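Local coordinates for phospho-2-dehydro-3-deoxyheptonate aldolase/chorismate mutase (Thermus thermophilus, PDB 2D8D) that catalyses the rearrangement of chorismate to prephenate in this chorismate mutase domain, and as the full-length protein probably also serves as a 3-deoxy-7-phosphoheptulonate synthase, at the interface of chains A and B. Coordinates in Å, arbitrary orientation; residue numbers count along the deposited sequence, not the author numbering. Chains: chain A/B, phospho-2-dehydro-3-deoxyheptonate aldolase/chorismate mutase.

Contact 1: the interface of chains A and B. Residues chain A 29, 32-33, 36; chain B 4-5, 8.
This is a largely aliphatic part of the helix-helix dimer interface between the antiparallel long helices 4-40 of two identical chains; it binds the start of the helix in B to the late turns of the helix in A, A:Leu36 and A:Ile33 meeting B:Arg4, B:Ile5 and B:Leu8. B:Leu8 buries most surface, 87 Å², and is touched from several sides. Its CB lies tight against A:Ile33 CG1, at 3.4 Å, the two side chains running past each other in opposite directions. Its methyl branches divide the rest: CD1 reaches A:Glu32 CG at 3.5 Å and A:Leu36 CD1 at 3.7 Å, while CD2 meets A:Leu29 CD2 at 3.7 Å. A:Glu32 thus contributes its aliphatic stem, met by B:Leu8 at about a right angle. Its chi1 of -178°, with CG opposite the backbone N, sets CG against the leucine, and the bend at chi2 (49°) then turns the carboxylate aside. A:Leu36 splits its branches along B:Arg4: CD1 sits 3.6 Å from the arginine CB, and CD2 caps one guanidinium face, 3.6 Å above the plane over its centre. The alkyl chain of B:Arg4, bent at chi3, folds round the leucine to bring that face to it. CB of A:Leu36 packs on B:Ile5 CG1 at 3.8 Å. The patch anchors the helix start of one subunit on its partner and, with its symmetry twin, secures both ends of the helix pair in the chorismate mutase dimer.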
loop_
_atom_site.group_PDB
_atom_site.type_symbol
_atom_site.label_atom_id
_atom_site.label_comp_id
_atom_site.label_asym_id
_atom_site.label_seq_id
_atom_site.Cartn_x
_atom_site.Cartn_y
_atom_site.Cartn_z
ATOM N N LEU A 29 11.162 1.103 9.619
ATOM C CA LEU A 29 12.430 1.373 8.952
ATOM C C LEU A 29 12.680 2.871 8.822
ATOM O O LEU A 29 13.785 3.344 9.088
ATOM C CB LEU A 29 12.457 0.723 7.568
ATOM C CG LEU A 29 12.498 -0.807 7.557
ATOM C CD1 LEU A 29 12.226 -1.310 6.152
ATOM C CD2 LEU A 29 13.848 -1.303 8.057
ATOM N N GLU A 32 13.726 4.356 12.084
ATOM C CA GLU A 32 15.108 4.046 12.406
ATOM C C GLU A 32 16.052 4.939 11.615
ATOM O O GLU A 32 17.037 5.439 12.156
ATOM C CB GLU A 32 15.423 2.581 12.119
ATOM C CG GLU A 32 16.846 2.211 12.500
ATOM C CD GLU A 32 17.207 2.682 13.897
ATOM O OE1 GLU A 32 16.510 2.288 14.857
ATOM O OE2 GLU A 32 18.188 3.447 14.034
ATOM N N ILE A 33 15.757 5.137 10.334
ATOM C CA ILE A 33 16.581 6.003 9.502
ATOM C C ILE A 33 16.568 7.404 10.112
ATOM O O ILE A 33 17.608 8.050 10.232
ATOM C CB ILE A 33 16.040 6.068 8.048
ATOM C CG1 ILE A 33 16.286 4.733 7.343
ATOM C CG2 ILE A 33 16.701 7.211 7.288
ATOM C CD1 ILE A 33 15.630 4.624 5.975
ATOM N N LEU A 36 18.876 7.984 13.078
ATOM C CA LEU A 36 20.270 8.096 12.683
ATOM C C LEU A 36 20.519 9.455 12.038
ATOM O O LEU A 36 21.529 10.102 12.311
ATOM C CB LEU A 36 20.637 6.970 11.718
ATOM C CG LEU A 36 20.627 5.583 12.366
ATOM C CD1 LEU A 36 20.862 4.520 11.310
ATOM C CD2 LEU A 36 21.687 5.511 13.456
ATOM N N ARG B 4 24.822 2.345 8.113
ATOM C CA ARG B 4 23.536 1.903 8.633
ATOM C C ARG B 4 22.384 2.523 7.851
ATOM O O ARG B 4 21.398 1.848 7.560
ATOM C CB ARG B 4 23.418 2.254 10.114
ATOM C CG ARG B 4 24.397 1.492 10.995
ATOM C CD ARG B 4 24.498 2.127 12.368
ATOM N NE ARG B 4 25.030 3.482 12.271
ATOM C CZ ARG B 4 25.174 4.309 13.301
ATOM N NH1 ARG B 4 24.822 3.920 14.518
ATOM N NH2 ARG B 4 25.665 5.526 13.110
ATOM N N ILE B 5 22.497 3.804 7.513
ATOM C CA ILE B 5 21.442 4.451 6.748
ATOM C C ILE B 5 21.371 3.803 5.367
ATOM O O ILE B 5 20.282 3.556 4.845
ATOM C CB ILE B 5 21.689 5.967 6.621
ATOM C CG1 ILE B 5 21.536 6.621 7.999
ATOM C CG2 ILE B 5 20.718 6.576 5.614
ATOM C CD1 ILE B 5 21.789 8.117 8.016
ATOM N N LEU B 8 19.623 0.521 5.709
ATOM C CA LEU B 8 18.198 0.718 5.936
ATOM C C LEU B 8 17.492 1.124 4.646
ATOM O O LEU B 8 16.356 0.713 4.400
ATOM C CB LEU B 8 17.980 1.769 7.027
ATOM C CG LEU B 8 18.236 1.244 8.445
ATOM C CD1 LEU B 8 18.476 2.396 9.403
ATOM C CD2 LEU B 8 17.050 0.398 8.891
#

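Contact 2: the interface of chains A and B. Residues chain A 3, 5, 9; chain B 33, 36-37, 40, 42.
A:Ile5, with 89 Å² hidden by the partner, is the knob of this patch; B:Ile33 (30 Å²) and B:Gln37 (26 Å²) form much of the surface it enters. Its CD1 methyl reaches furthest, lying 3.7 Å from CG of B:Gln37 and 3.9 Å from CD1 of B:Leu42, a residue of the loop after helix 4-40. The isoleucine crosses the glutamine stem at about a right angle, meeting aliphatic carbon rather than the amide. CG1 runs antiparallel to the side chain of B:Leu36 and touches its CB at 4.0 Å. The other branch stands opposite the backbone N because CG1 takes the place beside it (chi1 -69°). This turns A:Ile5 CG2 to B:Ile33 CG2, a looser contact of 4.2 Å. Beyond B:Gln37 CG the chain stays extended and carries its amide on past the isoleucine. A:Arg9 adds a loose contact of its aliphatic stem, CG lying 4.3 Å from CD1 of B:Ile33, and its chain is stretched out from CG to the guanidinium. At the outer end, A:Glu3 brings OE1 to within 4.0 Å of CD1 of B:Leu40. A:Arg9 lies where AroQ-type chorismate mutases have an arginine that enters the partner's active site, and B:Gln37 probably lines that same pocket. The isoleucine plug therefore fixes the helix start of one chain on the other and may help to hold A:Arg9 in position for the partner's active site.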
loop_
_atom_site.group_PDB
_atom_site.type_symbol
_atom_site.label_atom_id
_atom_site.label_comp_id
_atom_site.label_asym_id
_atom_site.label_seq_id
_atom_site.Cartn_x
_atom_site.Cartn_y
_atom_site.Cartn_z
ATOM N N GLU A 3 -19.769 -17.748 -2.157
ATOM C CA GLU A 3 -19.654 -18.097 -3.602
ATOM C C GLU A 3 -18.256 -17.805 -4.132
ATOM O O GLU A 3 -17.287 -17.800 -3.374
ATOM C CB GLU A 3 -20.692 -17.314 -4.412
ATOM C CG GLU A 3 -20.637 -15.807 -4.209
ATOM C CD GLU A 3 -21.726 -15.071 -4.971
ATOM O OE1 GLU A 3 -21.679 -15.054 -6.219
ATOM O OE2 GLU A 3 -22.632 -14.510 -4.320
ATOM N N ILE A 5 -17.282 -14.939 -5.535
ATOM C CA ILE A 5 -16.906 -13.609 -5.080
ATOM C C ILE A 5 -16.517 -13.682 -3.607
ATOM O O ILE A 5 -15.548 -13.051 -3.185
ATOM C CB ILE A 5 -18.060 -12.603 -5.274
ATOM C CG1 ILE A 5 -18.281 -12.362 -6.769
ATOM C CG2 ILE A 5 -17.743 -11.293 -4.559
ATOM C CD1 ILE A 5 -19.404 -11.404 -7.090
ATOM N N ARG A 9 -12.956 -12.608 -2.055
ATOM C CA ARG A 9 -12.866 -11.610 -0.999
ATOM C C ARG A 9 -11.972 -12.110 0.133
ATOM O O ARG A 9 -11.286 -11.319 0.781
ATOM C CB ARG A 9 -14.257 -11.246 -0.473
ATOM C CG ARG A 9 -15.025 -10.312 -1.402
ATOM C CD ARG A 9 -16.318 -9.820 -0.770
ATOM N NE ARG A 9 -16.944 -8.757 -1.554
ATOM C CZ ARG A 9 -18.026 -8.087 -1.169
ATOM N NH1 ARG A 9 -18.604 -8.370 -0.010
ATOM N NH2 ARG A 9 -18.524 -7.127 -1.936
ATOM N N ILE B 33 -12.977 -10.073 -9.355
ATOM C CA ILE B 33 -14.251 -9.859 -8.681
ATOM C C ILE B 33 -15.131 -8.970 -9.561
ATOM O O ILE B 33 -16.318 -9.239 -9.743
ATOM C CB ILE B 33 -14.049 -9.178 -7.306
ATOM C CG1 ILE B 33 -13.384 -10.157 -6.332
ATOM C CG2 ILE B 33 -15.385 -8.684 -6.767
ATOM C CD1 ILE B 33 -12.916 -9.520 -5.035
ATOM N N LEU B 36 -16.796 -10.768 -12.443
ATOM C CA LEU B 36 -17.905 -11.590 -11.977
ATOM C C LEU B 36 -19.118 -10.727 -11.657
ATOM O O LEU B 36 -20.248 -11.092 -11.981
ATOM C CB LEU B 36 -17.500 -12.392 -10.739
ATOM C CG LEU B 36 -16.544 -13.558 -11.002
ATOM C CD1 LEU B 36 -16.100 -14.167 -9.684
ATOM C CD2 LEU B 36 -17.228 -14.600 -11.874
ATOM N N GLN B 37 -18.888 -9.583 -11.023
ATOM C CA GLN B 37 -19.989 -8.695 -10.684
ATOM C C GLN B 37 -20.676 -8.190 -11.946
ATOM O O GLN B 37 -21.901 -8.117 -12.002
ATOM C CB GLN B 37 -19.480 -7.530 -9.834
ATOM C CG GLN B 37 -18.982 -7.989 -8.470
ATOM C CD GLN B 37 -18.333 -6.887 -7.671
ATOM O OE1 GLN B 37 -17.575 -6.087 -8.210
ATOM N NE2 GLN B 37 -18.611 -6.850 -6.372
ATOM N N LEU B 40 -22.800 -10.922 -13.407
ATOM C CA LEU B 40 -23.918 -11.251 -12.529
ATOM C C LEU B 40 -24.871 -10.076 -12.330
ATOM O O LEU B 40 -25.895 -10.208 -11.658
ATOM C CB LEU B 40 -23.395 -11.722 -11.170
ATOM C CG LEU B 40 -22.589 -13.023 -11.159
ATOM C CD1 LEU B 40 -21.977 -13.224 -9.784
ATOM C CD2 LEU B 40 -23.484 -14.200 -11.529
ATOM N N LEU B 42 -24.200 -7.242 -10.731
ATOM C CA LEU B 42 -24.041 -6.733 -9.374
ATOM C C LEU B 42 -23.221 -5.449 -9.374
ATOM O O LEU B 42 -22.438 -5.203 -10.290
ATOM C CB LEU B 42 -23.341 -7.778 -8.501
ATOM C CG LEU B 42 -23.991 -9.159 -8.396
ATOM C CD1 LEU B 42 -23.082 -10.092 -7.611
ATOM C CD2 LEU B 42 -25.351 -9.041 -7.727
#

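Contact 3: the interface of chains A and B. Residues chain A 22, 25-26, 29; chain B 8, 11-12, 14-15.
B:Val15 and A:Leu29 lie at the apolar centre, where two helices 4-40 of the AroQ (type II) chorismate mutase fold pack antiparallel. B:Val15 divides its two methyls between neighbouring side chains of the A helix. CG1, opposite the backbone N at chi1 172°, faces A:Leu22 CD1 and A:Arg26 CB, each at 3.8 Å; CG2 faces A:Leu29 CD1 and the carboxylate carbon CD of A:Glu25, the latter at 3.6 Å. A:Leu29, whose CD2 branch also leads to B:Leu8, straddles B:Glu11 CB with both methyls and sets its own CB 3.9 Å from CG2 of B:Val12. The other methyl of B:Val12, CG1, lies 3.6 Å from NH2 of A:Arg26, whose extended chain carries the guanidinium end out to this methyl; this arginine matches a substrate-binding arginine of the family. On another flank the rim becomes a charged network. B:Arg14 bends at chi3 and bridges two glutamates with its guanidinium. NH2 gives A:Glu25 OE2 a nearly straight hydrogen bond and salt bridge of 2.8 Å (172° at H), in the guanidinium plane but arriving from above the carboxylate, the two planes being turned 44° apart. Within chain B, NE and NH2 both grip OE1 of B:Glu11, at 3.0 Å and 2.9 Å, which fixes the rotation of the guanidinium and points NH2 over to chain A. The cation between the two carboxylates would be expected to offset their mutual repulsion.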
loop_
_atom_site.group_PDB
_atom_site.type_symbol
_atom_site.label_atom_id
_atom_site.label_comp_id
_atom_site.label_asym_id
_atom_site.label_seq_id
_atom_site.Cartn_x
_atom_site.Cartn_y
_atom_site.Cartn_z
ATOM N N LEU A 22 3.449 -5.011 5.757
ATOM C CA LEU A 22 4.538 -4.369 5.026
ATOM C C LEU A 22 4.568 -2.858 5.225
ATOM O O LEU A 22 5.642 -2.269 5.334
ATOM C CB LEU A 22 4.462 -4.720 3.538
ATOM C CG LEU A 22 5.201 -6.005 3.129
ATOM C CD1 LEU A 22 6.704 -5.804 3.290
ATOM C CD2 LEU A 22 4.726 -7.183 3.966
ATOM N N GLU A 25 6.082 -2.327 8.564
ATOM C CA GLU A 25 7.517 -2.578 8.529
ATOM C C GLU A 25 8.220 -1.365 7.921
ATOM O O GLU A 25 9.262 -0.933 8.413
ATOM C CB GLU A 25 7.824 -3.829 7.703
ATOM C CG GLU A 25 9.309 -4.070 7.462
ATOM C CD GLU A 25 9.578 -5.365 6.716
ATOM O OE1 GLU A 25 8.649 -5.888 6.067
ATOM O OE2 GLU A 25 10.728 -5.851 6.765
ATOM N N ARG A 26 7.644 -0.812 6.855
ATOM C CA ARG A 26 8.237 0.353 6.215
ATOM C C ARG A 26 8.286 1.510 7.209
ATOM O O ARG A 26 9.264 2.259 7.258
ATOM C CB ARG A 26 7.432 0.766 4.979
ATOM C CG ARG A 26 8.209 1.714 4.088
ATOM C CD ARG A 26 7.396 2.249 2.915
ATOM N NE ARG A 26 8.255 3.022 2.021
ATOM C CZ ARG A 26 8.655 4.269 2.247
ATOM N NH1 ARG A 26 8.257 4.916 3.334
ATOM N NH2 ARG A 26 9.507 4.853 1.416
ATOM N N LEU A 29 11.162 1.103 9.619
ATOM C CA LEU A 29 12.430 1.373 8.952
ATOM C C LEU A 29 12.680 2.871 8.822
ATOM O O LEU A 29 13.785 3.344 9.088
ATOM C CB LEU A 29 12.457 0.723 7.568
ATOM C CG LEU A 29 12.498 -0.807 7.557
ATOM C CD1 LEU A 29 12.226 -1.310 6.152
ATOM C CD2 LEU A 29 13.848 -1.303 8.057
ATOM N N LEU B 8 19.623 0.521 5.709
ATOM C CA LEU B 8 18.198 0.718 5.936
ATOM C C LEU B 8 17.492 1.124 4.646
ATOM O O LEU B 8 16.356 0.713 4.400
ATOM C CB LEU B 8 17.980 1.769 7.027
ATOM C CG LEU B 8 18.236 1.244 8.445
ATOM C CD1 LEU B 8 18.476 2.396 9.403
ATOM C CD2 LEU B 8 17.050 0.398 8.891
ATOM N N GLU B 11 16.692 -1.838 2.775
ATOM C CA GLU B 11 15.548 -2.543 3.338
ATOM C C GLU B 11 14.269 -1.857 2.852
ATOM O O GLU B 11 13.286 -2.519 2.524
ATOM C CB GLU B 11 15.587 -2.524 4.866
ATOM C CG GLU B 11 16.758 -3.272 5.500
ATOM C CD GLU B 11 16.864 -4.724 5.061
ATOM O OE1 GLU B 11 15.838 -5.331 4.686
ATOM O OE2 GLU B 11 17.986 -5.271 5.105
ATOM N N VAL B 12 14.275 -0.527 2.813
ATOM C CA VAL B 12 13.107 0.209 2.342
ATOM C C VAL B 12 12.831 -0.140 0.872
ATOM O O VAL B 12 11.670 -0.293 0.480
ATOM C CB VAL B 12 13.295 1.739 2.512
ATOM C CG1 VAL B 12 12.180 2.492 1.795
ATOM C CG2 VAL B 12 13.298 2.097 3.996
ATOM N N ARG B 14 13.485 -2.967 -0.618
ATOM C CA ARG B 14 12.906 -4.305 -0.596
ATOM C C ARG B 14 11.430 -4.251 -0.223
ATOM O O ARG B 14 10.590 -4.881 -0.868
ATOM C CB ARG B 14 13.652 -5.194 0.403
ATOM C CG ARG B 14 12.968 -6.536 0.674
ATOM C CD ARG B 14 13.709 -7.350 1.724
ATOM N NE ARG B 14 13.784 -6.665 3.013
ATOM C CZ ARG B 14 12.785 -6.563 3.886
ATOM N NH1 ARG B 14 11.601 -7.105 3.630
ATOM N NH2 ARG B 14 12.978 -5.917 5.026
ATOM N N VAL B 15 11.121 -3.501 0.828
ATOM C CA VAL B 15 9.751 -3.376 1.284
ATOM C C VAL B 15 8.887 -2.675 0.234
ATOM O O VAL B 15 7.752 -3.086 -0.009
ATOM C CB VAL B 15 9.702 -2.641 2.641
ATOM C CG1 VAL B 15 8.267 -2.327 3.022
ATOM C CG2 VAL B 15 10.343 -3.519 3.717
#

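All three contacts use the antiparallel pair of helices 4-40. Contacts 1 and 3 are neighbours, their C-alpha centres about 10 Å apart, and share A:Leu29 and B:Leu8, so they form one continuous strip from the helix end inward. Contact 2 lies at the opposite end of the pair, about 43 Å from contact 1 and 34 Å from contact 3. It shows much of the symmetry counterpart of contact 1 with the chains exchanged, since Ile5, Ile33 and Leu36 serve in both. The helices are thus joined at both ends and inward from them, consistent with an intertwined dimer whose active sites draw on both chains.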